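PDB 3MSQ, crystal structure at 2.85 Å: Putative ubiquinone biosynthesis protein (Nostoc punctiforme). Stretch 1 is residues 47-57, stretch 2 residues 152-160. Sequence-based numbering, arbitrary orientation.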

# COMPACT_ATOMS: atom_id res chain seq x y z
N GLN A 47 -3.83 10.06 -16.59
CA GLN A 47 -3.46 11.06 -17.58
C GLN A 47 -2.41 10.52 -18.56
O GLN A 47 -2.43 10.88 -19.74
N MSE A 48 -1.48 9.67 -18.07
CA MSE A 48 -0.41 9.05 -18.87
C MSE A 48 -1.00 8.18 -19.96
O MSE A 48 -0.42 8.11 -21.03
N ALA A 49 -2.17 7.56 -19.71
CA ALA A 49 -2.87 6.72 -20.70
C ALA A 49 -3.20 7.56 -21.93
O ALA A 49 -2.80 7.20 -23.04
N GLN A 50 -3.84 8.72 -21.73
CA GLN A 50 -4.22 9.64 -22.79
C GLN A 50 -3.01 10.27 -23.49
O GLN A 50 -3.00 10.40 -24.71
N LEU A 51 -2.01 10.67 -22.71
CA LEU A 51 -0.79 11.29 -23.20
C LEU A 51 -0.01 10.33 -24.11
O LEU A 51 0.49 10.77 -25.15
N ALA A 52 0.08 9.01 -23.72
CA ALA A 52 0.72 7.95 -24.51
C ALA A 52 0.05 7.84 -25.88
O ALA A 52 0.73 7.77 -26.91
N VAL A 53 -1.29 7.86 -25.91
CA VAL A 53 -2.08 7.82 -27.13
C VAL A 53 -1.79 9.09 -27.96
O VAL A 53 -1.50 8.98 -29.15
N ASP A 54 -1.82 10.28 -27.33
CA ASP A 54 -1.53 11.57 -27.97
C ASP A 54 -0.14 11.61 -28.62
O ASP A 54 0.01 12.11 -29.73
N GLU A 55 0.86 11.04 -27.97
CA GLU A 55 2.23 11.01 -28.47
C GLU A 55 2.47 9.97 -29.58
O GLU A 55 3.23 10.24 -30.51
N LEU A 56 1.82 8.79 -29.48
CA LEU A 56 1.90 7.71 -30.48
C LEU A 56 1.29 8.17 -31.78
O LEU A 56 1.89 7.97 -32.83
N LYS A 57 0.11 8.82 -31.70
CA LYS A 57 -0.61 9.40 -32.84
C LYS A 57 0.17 10.54 -33.56
O LYS A 57 -0.28 11.00 -34.61
N GLN A 152 11.55 3.31 -27.34
CA GLN A 152 10.90 3.56 -28.63
C GLN A 152 9.62 4.37 -28.52
O GLN A 152 9.53 5.45 -29.11
N THR A 153 8.60 3.80 -27.85
CA THR A 153 7.24 4.33 -27.70
C THR A 153 6.73 4.13 -26.26
O THR A 153 6.13 3.09 -25.96
N PRO A 154 6.96 5.11 -25.35
CA PRO A 154 6.52 4.92 -23.94
C PRO A 154 5.02 4.86 -23.69
O PRO A 154 4.29 5.77 -24.07
N ILE A 155 4.55 3.80 -23.02
CA ILE A 155 3.15 3.61 -22.61
C ILE A 155 3.12 3.31 -21.10
O ILE A 155 4.09 2.75 -20.60
N PRO A 156 2.05 3.69 -20.34
CA PRO A 156 2.06 3.47 -18.88
C PRO A 156 2.54 2.12 -18.34
O PRO A 156 3.42 2.14 -17.47
N ILE A 157 1.99 0.98 -18.83
CA ILE A 157 2.39 -0.37 -18.38
C ILE A 157 3.89 -0.66 -18.42
O ILE A 157 4.40 -1.28 -17.50
N SER A 158 4.61 -0.17 -19.45
CA SER A 158 6.07 -0.35 -19.54
C SER A 158 6.78 0.33 -18.36
O SER A 158 7.58 -0.32 -17.65
N VAL A 159 6.43 1.61 -18.10
CA VAL A 159 6.99 2.39 -16.99
C VAL A 159 6.78 1.66 -15.68
O VAL A 159 7.71 1.52 -14.90
N MSE A 160 5.52 1.23 -15.43
CA MSE A 160 5.08 0.53 -14.23
C MSE A 160 5.81 -0.79 -14.11
O MSE A 160 6.40 -1.05 -13.06

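Packing of the helix carrying Met48, Ala52 and Leu56 against the segment Thr153 to Val159, a contact of mainly apolar side chains, with no hydrogen bond across it. The three helix residues, spaced four apart, make a ridge that runs along the loop and onto the first turn of the second helix. Met48, a selenomethionine, is the largest bump: with chi1 t and chi3 t, but chi2 between wells at 97°, it extends so that CE lies 3.6 Å from Val159 CG2, 3.7 Å from Ile155 C and 4.2 Å from Pro154 CB. Its CG meanwhile rests 3.7 Å from Pro156 CD. Ala52 is the low point of the ridge between Met48 and Leu56, and there the backbones come close, with CA of Ala52 5.3 Å from CA of Ile155. Ala52 CB points toward the second stretch and touches Pro156 CD at 3.7 Å and Ile155 CG2 at 4.2 Å. The Pro156 ring, C-gamma endo, also reaches Ala49, its CG 3.9 Å from Ala49 CA. Leu56 (m, t) starts sideways, but its end turns in: CD1 meets Ile155 CG2 at 4.0 Å and CD2 meets Thr153 CB at 3.7 Å. Ile155 (p, t) offers CG2 to Ala52 and Leu56 while its end leads away; Thr153 (p) points toward the first stretch. Away from the contact, Gln50 NE2 donates to Asp54 OD1 at 3.1 Å within the first helix.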

# COMPACT_ATOMS: atom_id res chain seq x y z
CB GLN A 47 -2.95 12.31 -16.88
CG GLN A 47 -2.82 13.51 -17.81
CD GLN A 47 -2.11 14.67 -17.20
OE1 GLN A 47 -2.13 14.89 -15.99
NE2 GLN A 47 -1.49 15.46 -18.05
CB MSE A 48 0.59 8.27 -17.96
CG MSE A 48 1.64 7.40 -18.73
SE MSE A 48 3.47 8.13 -19.08
CE MSE A 48 4.21 6.73 -20.24
CB ALA A 49 -4.14 6.12 -20.09
CB GLN A 50 -5.18 10.71 -22.26
CG GLN A 50 -5.88 11.51 -23.37
CD GLN A 50 -6.57 10.62 -24.39
OE1 GLN A 50 -7.47 9.84 -24.07
NE2 GLN A 50 -6.12 10.69 -25.64
CB LEU A 51 0.06 11.70 -22.01
CG LEU A 51 0.64 13.09 -22.06
CD1 LEU A 51 -0.25 14.07 -21.33
CD2 LEU A 51 2.04 13.09 -21.48
CB ALA A 52 0.61 6.62 -23.78
CB VAL A 53 -3.57 7.64 -26.79
CG1 VAL A 53 -4.44 7.97 -28.00
CG2 VAL A 53 -3.85 6.23 -26.28
CB ASP A 54 -1.70 12.74 -26.98
CG ASP A 54 -3.14 13.03 -26.57
OD1 ASP A 54 -4.08 12.45 -27.18
OD2 ASP A 54 -3.33 13.88 -25.66
CB GLU A 55 3.25 10.89 -27.32
CG GLU A 55 3.41 12.17 -26.50
CD GLU A 55 3.80 13.42 -27.27
OE1 GLU A 55 4.88 13.42 -27.91
OE2 GLU A 55 3.02 14.40 -27.22
CB LEU A 56 1.17 6.46 -29.98
CG LEU A 56 1.92 5.56 -29.00
CD1 LEU A 56 0.98 4.68 -28.27
CD2 LEU A 56 2.88 4.67 -29.72
CB LYS A 57 -2.01 9.86 -32.41
CG LYS A 57 -3.03 8.73 -32.27
CD LYS A 57 -4.40 9.32 -31.94
CE LYS A 57 -5.44 9.00 -32.98
NZ LYS A 57 -6.65 9.82 -32.77
CB GLN A 152 10.56 2.22 -29.29
CG GLN A 152 11.71 1.52 -29.95
CD GLN A 152 11.24 0.65 -31.08
OE1 GLN A 152 10.15 0.05 -31.03
NE2 GLN A 152 12.03 0.59 -32.12
CB THR A 153 6.31 3.71 -28.75
OG1 THR A 153 6.50 2.29 -28.78
CG2 THR A 153 6.55 4.27 -30.15
CB PRO A 154 7.17 6.07 -23.18
CG PRO A 154 7.84 6.92 -24.20
CD PRO A 154 7.69 6.38 -25.55
CB ILE A 155 2.38 2.55 -23.46
CG1 ILE A 155 2.92 1.09 -23.25
CG2 ILE A 155 2.33 2.98 -24.93
CD1 ILE A 155 2.06 -0.05 -23.72
CB PRO A 156 0.65 3.83 -18.42
CG PRO A 156 -0.13 4.10 -19.68
CD PRO A 156 0.83 4.43 -20.75
CB ILE A 157 1.49 -1.53 -18.93
CG1 ILE A 157 1.48 -2.77 -18.00
CG2 ILE A 157 1.82 -1.89 -20.36
CD1 ILE A 157 0.78 -2.56 -16.60
CB SER A 158 6.60 0.15 -20.87
OG SER A 158 6.09 -0.65 -21.93
CB VAL A 159 6.36 3.79 -16.89
CG1 VAL A 159 7.17 4.70 -15.97
CG2 VAL A 159 6.17 4.42 -18.25
CB MSE A 160 3.57 0.32 -14.22
CG MSE A 160 2.74 1.62 -14.24
SE MSE A 160 3.17 2.92 -12.84
CE MSE A 160 3.95 4.22 -13.90